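Local coordinates for protein soluble KIT ligand (Mus musculus, PDB 2O27) that binds and dimerises the receptor tyrosine kinase KIT as a non-covalent homodimer, thereby activating signalling for cell survival, blood formation and mast cell development, at residues N22-T27 / T55-K60; C41-M46 / I121-D126; D75-I80 / E112-F117. All coordinates share one frame; numbering follows the deposited sequence.

How the interactions relate
Interactions 1 and 3 are buried; interaction 2 is partly buried. All three rest on apolar packing, but interaction 1 adds a water and lies at the subunit interface, so its chemistry is mixed. Neither of the others touches the second subunit. Interactions 1 and 2 share helix 43-58 and use its two ends, with centres about 22 Å apart. Interactions 2 and 3 share helix 110-124, and Met46 CE of one meets Ile116 CG2 of the other at 3.4 Å. Interaction 3 is the most central. It touches interaction 1 too, where Ile26 CG2 lies 3.6 Å from Phe113 CD1.

Interaction 1 of 3, residues N22-T27 / T55-K60; sequences NDYMIT and TTLLDK
Tyr24 and Leu57 make the main apolar contact. Leu57 CD2 comes up at the edge of the tyrosine ring, in its plane, 3.6 Å from Tyr24 CE2. The two side chains slide past each other in opposite directions. Ile26 adds a looser touch, with its CD1 4.4 Å from Leu57 CD1. Leu57 thus offers one methyl to each of the two residues. Tyr24 CG is anti to the backbone N (chi1 -176°), which carries the ring across to the end of helix 43-58.

The tyrosine hydroxyl meets the Lys60 chain. Tyr24 OH lies 3.5 Å from Lys60 CG, and the two side chains cross at about a right angle.

The polar part runs through a water. It donates to Tyr24 OH at 3.1 Å and weakly accepts from Lys60 NZ at 3.3 Å. Both polar ends have stronger partners outside this chain: Asp23 of the second subunit hydrogen-bonds Tyr24 OH through OD1 and pairs with Lys60 NZ in an intersubunit salt bridge through OD2. One carboxylate therefore holds both groups, and the nearby ammonium probably helps it to stay ionised.

Apolar packing with polar groups at its outer end joins the turn before strand 26-30 and its first residue to the last turn of helix 43-58 and the residues just after it. Its polar end, Tyr24 and Lys60, belongs to the homodimer interface of a four-helix-bundle cytokine.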
ATOM      1  N   ASN A  22       3.873  -2.520  -4.640  1.00 37.47           N
ATOM      2  CA  ASN A  22       5.300  -2.460  -5.050  1.00 39.22           C
ATOM      3  C   ASN A  22       5.885  -1.035  -5.107  1.00 37.25           C
ATOM      4  O   ASN A  22       7.095  -0.869  -5.028  1.00 35.77           O
ATOM      5  CB  ASN A  22       5.515  -3.021  -6.467  1.00 45.03           C
ATOM      6  CG  ASN A  22       5.056  -4.434  -6.622  1.00 52.29           C
ATOM      7  OD1 ASN A  22       5.330  -5.289  -5.780  1.00 58.21           O
ATOM      8  ND2 ASN A  22       4.364  -4.706  -7.720  1.00 52.52           N
ATOM      9  N   ASP A  23       5.040  -0.030  -5.324  1.00 36.48           N
ATOM     10  CA  ASP A  23       5.506   1.355  -5.401  1.00 35.28           C
ATOM     11  C   ASP A  23       5.200   2.196  -4.161  1.00 34.35           C
ATOM     12  O   ASP A  23       5.449   3.396  -4.137  1.00 33.66           O
ATOM     13  CB  ASP A  23       4.972   2.045  -6.668  1.00 36.15           C
ATOM     14  CG  ASP A  23       3.447   2.009  -6.784  1.00 38.61           C
ATOM     15  OD1 ASP A  23       2.785   1.194  -6.113  1.00 40.75           O
ATOM     16  OD2 ASP A  23       2.903   2.805  -7.583  1.00 42.63           O
ATOM     17  N   TYR A  24       4.671   1.563  -3.120  1.00 32.79           N
ATOM     18  CA  TYR A  24       4.398   2.292  -1.882  1.00 32.95           C
ATOM     19  C   TYR A  24       5.756   2.599  -1.230  1.00 33.85           C
ATOM     20  O   TYR A  24       6.535   1.691  -1.000  1.00 33.24           O
ATOM     21  CB  TYR A  24       3.575   1.416  -0.934  1.00 32.17           C
ATOM     22  CG  TYR A  24       3.160   2.105   0.341  1.00 32.25           C
ATOM     23  CD1 TYR A  24       2.404   3.264   0.297  1.00 29.43           C
ATOM     24  CD2 TYR A  24       3.500   1.584   1.587  1.00 31.67           C
ATOM     25  CE1 TYR A  24       1.994   3.895   1.447  1.00 31.11           C
ATOM     26  CE2 TYR A  24       3.084   2.218   2.769  1.00 32.72           C
ATOM     27  CZ  TYR A  24       2.331   3.371   2.687  1.00 31.23           C
ATOM     28  OH  TYR A  24       1.883   4.006   3.817  1.00 31.76           O
ATOM     29  N   MET A  25       6.020   3.867  -0.909  1.00 35.35           N
ATOM     30  CA  MET A  25       7.279   4.265  -0.291  1.00 34.07           C
ATOM     31  C   MET A  25       7.211   4.275   1.245  1.00 34.20           C
ATOM     32  O   MET A  25       6.390   4.969   1.859  1.00 33.39           O
ATOM     33  CB  MET A  25       7.714   5.651  -0.801  1.00 37.07           C
ATOM     34  CG  MET A  25       8.128   5.720  -2.277  1.00 40.04           C
ATOM     35  SD  MET A  25       9.114   4.307  -2.877  1.00 48.60           S
ATOM     36  CE  MET A  25      10.762   4.818  -2.396  1.00 49.62           C
ATOM     37  N   ILE A  26       8.072   3.483   1.872  1.00 32.20           N
ATOM     38  CA  ILE A  26       8.071   3.443   3.319  1.00 31.48           C
ATOM     39  C   ILE A  26       9.257   4.235   3.821  1.00 32.37           C
ATOM     40  O   ILE A  26      10.406   3.905   3.530  1.00 29.02           O
ATOM     41  CB  ILE A  26       8.156   2.012   3.853  1.00 31.80           C
ATOM     42  CG1 ILE A  26       6.931   1.208   3.399  1.00 31.78           C
ATOM     43  CG2 ILE A  26       8.289   2.045   5.378  1.00 29.31           C
ATOM     44  CD1 ILE A  26       7.085  -0.259   3.594  1.00 27.32           C
ATOM     45  N   THR A  27       8.953   5.281   4.577  1.00 32.32           N
ATOM     46  CA  THR A  27       9.961   6.167   5.138  1.00 34.55           C
ATOM     47  C   THR A  27      10.714   5.595   6.332  1.00 33.74           C
ATOM     48  O   THR A  27      10.110   5.143   7.298  1.00 32.89           O
ATOM     49  CB  THR A  27       9.321   7.505   5.557  1.00 36.68           C
ATOM     50  OG1 THR A  27       8.795   8.151   4.392  1.00 40.93           O
ATOM     51  CG2 THR A  27      10.365   8.431   6.188  1.00 41.01           C
ATOM     52  N   THR A  55       5.616   1.906  13.491  1.00 31.41           N
ATOM     53  CA  THR A  55       4.535   2.648  14.129  1.00 33.51           C
ATOM     54  C   THR A  55       3.766   3.444  13.074  1.00 33.85           C
ATOM     55  O   THR A  55       2.544   3.360  12.987  1.00 32.28           O
ATOM     56  CB  THR A  55       5.086   3.620  15.190  1.00 32.93           C
ATOM     57  OG1 THR A  55       5.507   2.867  16.329  1.00 34.39           O
ATOM     58  CG2 THR A  55       4.025   4.635  15.617  1.00 35.18           C
ATOM     59  N   THR A  56       4.504   4.219  12.285  1.00 34.27           N
ATOM     60  CA  THR A  56       3.927   5.030  11.228  1.00 34.77           C
ATOM     61  C   THR A  56       3.194   4.158  10.200  1.00 35.29           C
ATOM     62  O   THR A  56       2.079   4.487   9.785  1.00 34.68           O
ATOM     63  CB  THR A  56       5.051   5.862  10.540  1.00 37.48           C
ATOM     64  OG1 THR A  56       5.467   6.923  11.418  1.00 40.19           O
ATOM     65  CG2 THR A  56       4.583   6.439   9.222  1.00 37.41           C
ATOM     66  N   LEU A  57       3.810   3.039   9.802  1.00 33.16           N
ATOM     67  CA  LEU A  57       3.213   2.130   8.820  1.00 33.28           C
ATOM     68  C   LEU A  57       1.881   1.552   9.310  1.00 33.29           C
ATOM     69  O   LEU A  57       0.895   1.540   8.569  1.00 32.70           O
ATOM     70  CB  LEU A  57       4.151   0.953   8.510  1.00 33.56           C
ATOM     71  CG  LEU A  57       4.441   0.460   7.081  1.00 36.27           C
ATOM     72  CD1 LEU A  57       4.537  -1.079   7.128  1.00 35.72           C
ATOM     73  CD2 LEU A  57       3.390   0.907   6.060  1.00 31.99           C
ATOM     74  N   LEU A  58       1.872   1.057  10.548  1.00 33.98           N
ATOM     75  CA  LEU A  58       0.681   0.455  11.142  1.00 33.82           C
ATOM     76  C   LEU A  58      -0.555   1.363  11.098  1.00 34.45           C
ATOM     77  O   LEU A  58      -1.657   0.918  10.790  1.00 33.98           O
ATOM     78  CB  LEU A  58       0.944   0.059  12.601  1.00 34.14           C
ATOM     79  CG  LEU A  58      -0.242  -0.679  13.254  1.00 36.04           C
ATOM     80  CD1 LEU A  58      -0.401  -2.046  12.611  1.00 32.77           C
ATOM     81  CD2 LEU A  58      -0.016  -0.823  14.767  1.00 36.34           C
ATOM     82  N   ASP A  59      -0.352   2.632  11.409  1.00 35.92           N
ATOM     83  CA  ASP A  59      -1.428   3.609  11.427  1.00 35.97           C
ATOM     84  C   ASP A  59      -2.038   3.817  10.033  1.00 35.96           C
ATOM     85  O   ASP A  59      -3.010   4.551   9.872  1.00 36.44           O
ATOM     86  CB  ASP A  59      -0.879   4.915  11.988  1.00 34.84           C
ATOM     87  CG  ASP A  59      -1.859   6.067  11.872  1.00 38.52           C
ATOM     88  OD1 ASP A  59      -1.631   6.962  11.038  1.00 37.10           O
ATOM     89  OD2 ASP A  59      -2.853   6.073  12.619  1.00 39.47           O
ATOM     90  N   LYS A  60      -1.480   3.149   9.027  1.00 34.33           N
ATOM     91  CA  LYS A  60      -2.015   3.308   7.690  1.00 31.82           C
ATOM     92  C   LYS A  60      -3.025   2.223   7.333  1.00 32.35           C
ATOM     93  O   LYS A  60      -3.625   2.270   6.285  1.00 31.58           O
ATOM     94  CB  LYS A  60      -0.882   3.354   6.657  1.00 31.93           C
ATOM     95  CG  LYS A  60      -0.259   4.745   6.492  1.00 36.59           C
ATOM     96  CD  LYS A  60       0.452   5.223   7.740  1.00 40.60           C
ATOM     97  CE  LYS A  60       0.585   6.759   7.796  1.00 39.50           C
ATOM     98  NZ  LYS A  60       1.107   7.323   6.542  1.00 43.87           N
TER
HETATM   99  O   HOH W   1       3.402   5.008   6.287  1.00 55.61           O

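Interaction 2 of 3, residues C41-M46 / I121-D126; sequences CWLRDM and IDAFKD
Leu43 and Phe124 are the residues whose CA atoms come nearest, 7.2 Å apart. Here the first turn of helix 43-58 meets the last turn of helix 110-124, and the two short pieces run in roughly opposite directions. Trp42 sits at the N-cap position, and its carbonyl O accepts from Met46 N at 2.9 Å. At the other end the chain leaves the helix after Phe124, and Asp126 N still donates to Ala123 O.

The side chains meet through carbon alone. Leu43 reaches over with CD1, which lies 3.5 Å from Phe124 CA. The same methyl is at the edge of the Phe124 ring, near its plane, and 3.9 Å from Phe124 CB. Phe124 CG is anti to the backbone N (chi1 179°), which sets the ring beside its own carbonyl carbon, where its CD1 edge lies 4.0 Å from Leu43 CD1. Ala123 fits beside this pair. Ala123 CB meets the benzo end of the indole, 3.7 Å from Trp42 CH2, and is 4.3 Å from Leu43 CG. The small methyl probably lets the indole and the leucine come close to the helix together. The indole is also fixed at its polar end, where Trp42 NE1 donates to Leu37 O.

Next to the contact, Cys41 forms a disulfide with Cys136, which ties the start of helix 43-58 to the C-terminal tail. Phe124 packs onward against Leu84, Cys87 and Met88 of helix 70-91, while Trp42 and Met46 touch Ser120 one turn earlier on helix 110-124. The contact thus joins two helices of the bundle at one end, with helix 70-91 alongside.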
ATOM      1  N   CYS A  41      27.868  -0.944  16.101  1.00 43.29           N
ATOM      2  CA  CYS A  41      27.910   0.479  15.770  1.00 41.86           C
ATOM      3  C   CYS A  41      26.550   1.028  15.355  1.00 39.88           C
ATOM      4  O   CYS A  41      26.279   2.211  15.528  1.00 38.67           O
ATOM      5  CB  CYS A  41      28.867   0.740  14.606  1.00 44.46           C
ATOM      6  SG  CYS A  41      30.631   0.404  14.917  1.00 47.69           S
ATOM      7  N   TRP A  42      25.691   0.172  14.814  1.00 38.98           N
ATOM      8  CA  TRP A  42      24.419   0.663  14.315  1.00 37.88           C
ATOM      9  C   TRP A  42      23.128  -0.033  14.749  1.00 38.77           C
ATOM     10  O   TRP A  42      22.059   0.545  14.606  1.00 41.22           O
ATOM     11  CB  TRP A  42      24.478   0.679  12.778  1.00 35.93           C
ATOM     12  CG  TRP A  42      24.860  -0.643  12.171  1.00 36.15           C
ATOM     13  CD1 TRP A  42      26.119  -1.053  11.799  1.00 35.73           C
ATOM     14  CD2 TRP A  42      23.973  -1.735  11.852  1.00 34.33           C
ATOM     15  NE1 TRP A  42      26.067  -2.324  11.271  1.00 33.86           N
ATOM     16  CE2 TRP A  42      24.767  -2.769  11.292  1.00 34.70           C
ATOM     17  CE3 TRP A  42      22.592  -1.939  11.990  1.00 33.38           C
ATOM     18  CZ2 TRP A  42      24.218  -3.987  10.863  1.00 32.69           C
ATOM     19  CZ3 TRP A  42      22.044  -3.153  11.562  1.00 33.49           C
ATOM     20  CH2 TRP A  42      22.863  -4.162  11.005  1.00 33.89           C
ATOM     21  N   LEU A  43      23.219  -1.256  15.267  1.00 38.40           N
ATOM     22  CA  LEU A  43      22.023  -2.001  15.637  1.00 38.75           C
ATOM     23  C   LEU A  43      21.001  -1.289  16.515  1.00 38.09           C
ATOM     24  O   LEU A  43      19.814  -1.246  16.172  1.00 37.24           O
ATOM     25  CB  LEU A  43      22.378  -3.324  16.308  1.00 39.65           C
ATOM     26  CG  LEU A  43      21.729  -4.569  15.691  1.00 39.96           C
ATOM     27  CD1 LEU A  43      21.547  -5.620  16.772  1.00 38.31           C
ATOM     28  CD2 LEU A  43      20.399  -4.228  15.055  1.00 40.32           C
ATOM     29  N   ARG A  44      21.449  -0.766  17.651  1.00 37.64           N
ATOM     30  CA  ARG A  44      20.561  -0.088  18.572  1.00 36.97           C
ATOM     31  C   ARG A  44      19.770   1.034  17.904  1.00 36.93           C
ATOM     32  O   ARG A  44      18.539   1.126  18.056  1.00 34.85           O
ATOM     33  CB  ARG A  44      21.353   0.454  19.761  1.00 36.08           C
ATOM     34  CG  ARG A  44      20.513   1.117  20.833  1.00 36.13           C
ATOM     35  CD  ARG A  44      20.656   2.619  20.738  1.00 38.71           C
ATOM     36  NE  ARG A  44      19.924   3.372  21.755  1.00 37.86           N
ATOM     37  CZ  ARG A  44      19.867   4.701  21.758  1.00 40.45           C
ATOM     38  NH1 ARG A  44      20.502   5.377  20.812  1.00 40.65           N
ATOM     39  NH2 ARG A  44      19.164   5.354  22.675  1.00 38.12           N
ATOM     40  N   ASP A  45      20.477   1.892  17.182  1.00 36.56           N
ATOM     41  CA  ASP A  45      19.826   2.988  16.504  1.00 38.53           C
ATOM     42  C   ASP A  45      18.880   2.465  15.428  1.00 38.37           C
ATOM     43  O   ASP A  45      17.764   2.942  15.316  1.00 36.58           O
ATOM     44  CB  ASP A  45      20.851   3.923  15.868  1.00 40.09           C
ATOM     45  CG  ASP A  45      21.605   4.740  16.895  1.00 42.85           C
ATOM     46  OD1 ASP A  45      20.989   5.166  17.878  1.00 43.87           O
ATOM     47  OD2 ASP A  45      22.811   4.975  16.720  1.00 46.25           O
ATOM     48  N   MET A  46      19.324   1.478  14.656  1.00 36.65           N
ATOM     49  CA  MET A  46      18.490   0.941  13.587  1.00 38.31           C
ATOM     50  C   MET A  46      17.209   0.282  14.087  1.00 37.21           C
ATOM     51  O   MET A  46      16.156   0.380  13.451  1.00 35.88           O
ATOM     52  CB  MET A  46      19.269  -0.063  12.738  1.00 40.23           C
ATOM     53  CG  MET A  46      19.868   0.553  11.462  1.00 44.02           C
ATOM     54  SD  MET A  46      18.614   1.273  10.337  1.00 45.73           S
ATOM     55  CE  MET A  46      17.557  -0.107  10.124  1.00 38.70           C
ATOM     56  N   ILE A 121      17.507  -7.841  12.051  1.00 42.77           N
ATOM     57  CA  ILE A 121      17.151  -8.965  12.891  1.00 43.48           C
ATOM     58  C   ILE A 121      18.289  -9.974  12.934  1.00 43.96           C
ATOM     59  O   ILE A 121      18.667 -10.448  14.003  1.00 43.88           O
ATOM     60  CB  ILE A 121      15.896  -9.651  12.362  1.00 41.19           C
ATOM     61  CG1 ILE A 121      14.710  -8.693  12.493  1.00 42.87           C
ATOM     62  CG2 ILE A 121      15.666 -10.965  13.097  1.00 43.20           C
ATOM     63  CD1 ILE A 121      14.444  -8.217  13.919  1.00 39.67           C
ATOM     64  N   ASP A 122      18.835 -10.294  11.765  1.00 45.43           N
ATOM     65  CA  ASP A 122      19.927 -11.250  11.693  1.00 47.82           C
ATOM     66  C   ASP A 122      21.128 -10.759  12.470  1.00 48.14           C
ATOM     67  O   ASP A 122      21.744 -11.523  13.205  1.00 48.76           O
ATOM     68  CB  ASP A 122      20.311 -11.525  10.238  1.00 49.94           C
ATOM     69  CG  ASP A 122      19.242 -12.308   9.501  1.00 52.80           C
ATOM     70  OD1 ASP A 122      18.460 -13.008  10.177  1.00 52.90           O
ATOM     71  OD2 ASP A 122      19.187 -12.234   8.256  1.00 56.62           O
ATOM     72  N   ALA A 123      21.445  -9.478  12.321  1.00 49.66           N
ATOM     73  CA  ALA A 123      22.567  -8.888  13.026  1.00 51.95           C
ATOM     74  C   ALA A 123      22.361  -9.055  14.529  1.00 53.80           C
ATOM     75  O   ALA A 123      23.303  -9.304  15.278  1.00 52.00           O
ATOM     76  CB  ALA A 123      22.682  -7.423  12.674  1.00 52.35           C
ATOM     77  N   PHE A 124      21.115  -8.903  14.963  1.00 57.35           N
ATOM     78  CA  PHE A 124      20.778  -9.052  16.369  1.00 59.54           C
ATOM     79  C   PHE A 124      21.065 -10.483  16.763  1.00 61.56           C
ATOM     80  O   PHE A 124      21.524 -10.746  17.861  1.00 62.08           O
ATOM     81  CB  PHE A 124      19.297  -8.754  16.598  1.00 59.21           C
ATOM     82  CG  PHE A 124      18.865  -8.903  18.026  1.00 59.76           C
ATOM     83  CD1 PHE A 124      19.199  -7.940  18.973  1.00 60.40           C
ATOM     84  CD2 PHE A 124      18.122 -10.012  18.428  1.00 60.10           C
ATOM     85  CE1 PHE A 124      18.798  -8.076  20.300  1.00 60.77           C
ATOM     86  CE2 PHE A 124      17.716 -10.161  19.751  1.00 59.84           C
ATOM     87  CZ  PHE A 124      18.053  -9.192  20.690  1.00 61.20           C
ATOM     88  N   LYS A 125      20.803 -11.408  15.847  1.00 65.30           N
ATOM     89  CA  LYS A 125      21.014 -12.824  16.108  1.00 68.44           C
ATOM     90  C   LYS A 125      22.481 -13.235  16.188  1.00 69.84           C
ATOM     91  O   LYS A 125      22.783 -14.418  16.321  1.00 70.57           O
ATOM     92  CB  LYS A 125      20.325 -13.673  15.036  1.00 69.42           C
ATOM     93  CG  LYS A 125      18.819 -13.475  14.927  1.00 71.62           C
ATOM     94  CD  LYS A 125      18.175 -14.617  14.148  1.00 73.81           C
ATOM     95  CE  LYS A 125      18.815 -14.790  12.774  1.00 76.65           C
ATOM     96  NZ  LYS A 125      18.324 -16.004  12.057  1.00 78.40           N
ATOM     97  N   ASP A 126      23.394 -12.274  16.109  1.00 71.74           N
ATOM     98  CA  ASP A 126      24.817 -12.603  16.166  1.00 72.70           C
ATOM     99  C   ASP A 126      25.591 -11.478  16.823  1.00 72.75           C
ATOM    100  O   ASP A 126      26.791 -11.318  16.607  1.00 72.14           O
ATOM    101  CB  ASP A 126      25.359 -12.842  14.756  1.00 74.43           C
ATOM    102  CG  ASP A 126      24.525 -13.838  13.970  1.00 75.71           C
ATOM    103  OD1 ASP A 126      24.365 -14.989  14.436  1.00 76.26           O
ATOM    104  OD2 ASP A 126      24.030 -13.470  12.882  1.00 76.01           O
TER

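Interaction 3 of 3, residues D75-I80 / E112-F117; sequences DKLGKI and EFFSIF
Leu77 sends CG away from its own carbonyl carbon (chi1 -71°), and its two methyls then reach two phenylalanines of helix 110-124. Phe117 answers with CG anti to the backbone N (chi1 173°), which extends its ring toward helix 70-91. Phe114, one turn earlier, brings its CE2 in beside the same leucine.

The leucine fork divides its contacts. Leu77 CD1 lies 3.6 Å from Phe114 CE2. Leu77 CD2 lies 3.7 Å from Phe117 CZ. The Phe114 ring is further placed by its neighbour on the same helix: Phe113 CD2 sits 3.6 Å above its plane, over the centre. Phe113 thus turns an edge to the face of Phe114.

Other helices close in around the group. Ile13 of helix 13-18 touches Leu77, Phe114 and Phe117, and Leu16 also packs on Phe114. Phe113 leans on Leu50 and Ser53 of helix 43-58.

The backbones stay well apart, with Leu77 CA and Phe117 CA 9.6 Å from each other, so large side chains span the gap. The contact is wholly apolar and buried at the heart of the four-helix bundle. Its hold probably comes from van der Waals packing and exclusion of water.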
ATOM      1  N   ASP A  75       1.686  -5.332  13.132  1.00 32.70           N
ATOM      2  CA  ASP A  75       1.569  -5.161  14.572  1.00 34.34           C
ATOM      3  C   ASP A  75       2.453  -6.189  15.287  1.00 34.90           C
ATOM      4  O   ASP A  75       3.087  -5.881  16.289  1.00 36.02           O
ATOM      5  CB  ASP A  75       0.105  -5.334  15.025  1.00 32.48           C
ATOM      6  CG  ASP A  75      -0.064  -5.145  16.532  1.00 33.58           C
ATOM      7  OD1 ASP A  75      -0.570  -6.067  17.178  1.00 34.64           O
ATOM      8  OD2 ASP A  75       0.304  -4.083  17.069  1.00 32.55           O
ATOM      9  N   LYS A  76       2.469  -7.413  14.771  1.00 35.71           N
ATOM     10  CA  LYS A  76       3.278  -8.480  15.343  1.00 39.99           C
ATOM     11  C   LYS A  76       4.758  -8.129  15.200  1.00 39.78           C
ATOM     12  O   LYS A  76       5.531  -8.301  16.137  1.00 42.20           O
ATOM     13  CB  LYS A  76       2.987  -9.800  14.625  1.00 43.63           C
ATOM     14  CG  LYS A  76       3.988 -10.915  14.914  1.00 46.36           C
ATOM     15  CD  LYS A  76       3.884 -11.433  16.341  1.00 50.15           C
ATOM     16  CE  LYS A  76       4.958 -12.477  16.630  1.00 51.71           C
ATOM     17  NZ  LYS A  76       4.945 -13.589  15.638  1.00 53.58           N
ATOM     18  N   LEU A  77       5.138  -7.628  14.025  1.00 37.07           N
ATOM     19  CA  LEU A  77       6.523  -7.238  13.762  1.00 34.57           C
ATOM     20  C   LEU A  77       6.938  -6.080  14.661  1.00 33.26           C
ATOM     21  O   LEU A  77       8.092  -5.982  15.057  1.00 32.47           O
ATOM     22  CB  LEU A  77       6.702  -6.855  12.285  1.00 32.44           C
ATOM     23  CG  LEU A  77       6.648  -8.008  11.279  1.00 32.83           C
ATOM     24  CD1 LEU A  77       6.856  -7.505   9.862  1.00 32.99           C
ATOM     25  CD2 LEU A  77       7.738  -8.997  11.617  1.00 33.06           C
ATOM     26  N   GLY A  78       5.991  -5.205  14.989  1.00 33.86           N
ATOM     27  CA  GLY A  78       6.297  -4.069  15.842  1.00 33.18           C
ATOM     28  C   GLY A  78       6.563  -4.506  17.272  1.00 34.62           C
ATOM     29  O   GLY A  78       7.395  -3.940  17.964  1.00 31.88           O
ATOM     30  N   LYS A  79       5.848  -5.524  17.727  1.00 35.23           N
ATOM     31  CA  LYS A  79       6.050  -6.021  19.083  1.00 38.17           C
ATOM     32  C   LYS A  79       7.416  -6.720  19.201  1.00 37.91           C
ATOM     33  O   LYS A  79       8.096  -6.583  20.222  1.00 39.09           O
ATOM     34  CB  LYS A  79       4.923  -6.981  19.475  1.00 39.98           C
ATOM     35  CG  LYS A  79       3.563  -6.309  19.555  1.00 44.21           C
ATOM     36  CD  LYS A  79       2.529  -7.210  20.187  1.00 46.68           C
ATOM     37  CE  LYS A  79       1.249  -6.449  20.463  1.00 49.83           C
ATOM     38  NZ  LYS A  79       0.242  -7.310  21.139  1.00 56.17           N
ATOM     39  N   ILE A  80       7.808  -7.447  18.151  1.00 36.44           N
ATOM     40  CA  ILE A  80       9.095  -8.153  18.127  1.00 36.97           C
ATOM     41  C   ILE A  80      10.184  -7.101  18.271  1.00 34.86           C
ATOM     42  O   ILE A  80      11.153  -7.278  18.999  1.00 34.55           O
ATOM     43  CB  ILE A  80       9.343  -8.890  16.787  1.00 38.26           C
ATOM     44  CG1 ILE A  80       8.270  -9.956  16.548  1.00 40.40           C
ATOM     45  CG2 ILE A  80      10.750  -9.495  16.775  1.00 35.90           C
ATOM     46  CD1 ILE A  80       8.363 -11.170  17.443  1.00 46.63           C
ATOM     47  N   GLU A 112      12.510  -3.584  -0.057  1.00 32.10           N
ATOM     48  CA  GLU A 112      13.731  -3.003   0.472  1.00 33.04           C
ATOM     49  C   GLU A 112      13.655  -2.713   1.957  1.00 32.73           C
ATOM     50  O   GLU A 112      14.643  -2.873   2.693  1.00 33.83           O
ATOM     51  CB  GLU A 112      14.041  -1.703  -0.262  1.00 35.00           C
ATOM     52  CG  GLU A 112      14.414  -1.902  -1.714  1.00 38.98           C
ATOM     53  CD  GLU A 112      14.502  -0.599  -2.480  1.00 42.26           C
ATOM     54  OE1 GLU A 112      14.918  -0.652  -3.658  1.00 47.15           O
ATOM     55  OE2 GLU A 112      14.152   0.468  -1.920  1.00 42.58           O
ATOM     56  N   PHE A 113      12.489  -2.250   2.400  1.00 29.86           N
ATOM     57  CA  PHE A 113      12.320  -1.915   3.790  1.00 30.24           C
ATOM     58  C   PHE A 113      12.492  -3.157   4.640  1.00 30.15           C
ATOM     59  O   PHE A 113      13.265  -3.169   5.608  1.00 29.47           O
ATOM     60  CB  PHE A 113      10.935  -1.346   4.051  1.00 27.44           C
ATOM     61  CG  PHE A 113      10.676  -1.075   5.490  1.00 24.77           C
ATOM     62  CD1 PHE A 113      11.203   0.056   6.095  1.00 26.64           C
ATOM     63  CD2 PHE A 113       9.949  -1.970   6.257  1.00 24.14           C
ATOM     64  CE1 PHE A 113      11.015   0.296   7.445  1.00 23.25           C
ATOM     65  CE2 PHE A 113       9.758  -1.741   7.602  1.00 23.77           C
ATOM     66  CZ  PHE A 113      10.299  -0.596   8.200  1.00 23.30           C
ATOM     67  N   PHE A 114      11.772  -4.201   4.252  1.00 32.25           N
ATOM     68  CA  PHE A 114      11.790  -5.438   4.992  1.00 34.88           C
ATOM     69  C   PHE A 114      13.059  -6.256   4.822  1.00 37.15           C
ATOM     70  O   PHE A 114      13.274  -7.236   5.543  1.00 37.84           O
ATOM     71  CB  PHE A 114      10.530  -6.239   4.678  1.00 32.70           C
ATOM     72  CG  PHE A 114       9.289  -5.659   5.326  1.00 35.34           C
ATOM     73  CD1 PHE A 114       8.358  -4.954   4.580  1.00 33.90           C
ATOM     74  CD2 PHE A 114       9.103  -5.760   6.715  1.00 34.65           C
ATOM     75  CE1 PHE A 114       7.254  -4.345   5.209  1.00 38.29           C
ATOM     76  CE2 PHE A 114       8.014  -5.154   7.340  1.00 35.97           C
ATOM     77  CZ  PHE A 114       7.093  -4.446   6.592  1.00 35.77           C
ATOM     78  N   SER A 115      13.893  -5.836   3.869  1.00 37.56           N
ATOM     79  CA  SER A 115      15.191  -6.462   3.640  1.00 40.98           C
ATOM     80  C   SER A 115      16.106  -5.891   4.724  1.00 38.34           C
ATOM     81  O   SER A 115      16.918  -6.608   5.296  1.00 39.00           O
ATOM     82  CB  SER A 115      15.728  -6.087   2.259  1.00 43.95           C
ATOM     83  OG  SER A 115      17.073  -6.510   2.107  1.00 49.85           O
ATOM     84  N   ILE A 116      15.963  -4.589   4.988  1.00 37.82           N
ATOM     85  CA  ILE A 116      16.727  -3.891   6.016  1.00 36.69           C
ATOM     86  C   ILE A 116      16.344  -4.453   7.373  1.00 36.76           C
ATOM     87  O   ILE A 116      17.183  -4.584   8.263  1.00 36.19           O
ATOM     88  CB  ILE A 116      16.404  -2.371   6.055  1.00 37.02           C
ATOM     89  CG1 ILE A 116      16.644  -1.742   4.682  1.00 38.51           C
ATOM     90  CG2 ILE A 116      17.212  -1.696   7.127  1.00 37.38           C
ATOM     91  CD1 ILE A 116      17.955  -2.140   4.039  1.00 36.59           C
ATOM     92  N   PHE A 117      15.054  -4.747   7.516  1.00 37.39           N
ATOM     93  CA  PHE A 117      14.487  -5.290   8.742  1.00 38.18           C
ATOM     94  C   PHE A 117      15.072  -6.680   9.007  1.00 38.34           C
ATOM     95  O   PHE A 117      15.546  -6.967  10.110  1.00 38.05           O
ATOM     96  CB  PHE A 117      12.956  -5.353   8.599  1.00 35.94           C
ATOM     97  CG  PHE A 117      12.263  -6.053   9.728  1.00 35.97           C
ATOM     98  CD1 PHE A 117      11.663  -5.331  10.756  1.00 34.63           C
ATOM     99  CD2 PHE A 117      12.236  -7.438   9.781  1.00 35.87           C
ATOM    100  CE1 PHE A 117      11.057  -5.987  11.816  1.00 35.39           C
ATOM    101  CE2 PHE A 117      11.631  -8.098  10.843  1.00 36.43           C
ATOM    102  CZ  PHE A 117      11.041  -7.371  11.863  1.00 35.67           C
TER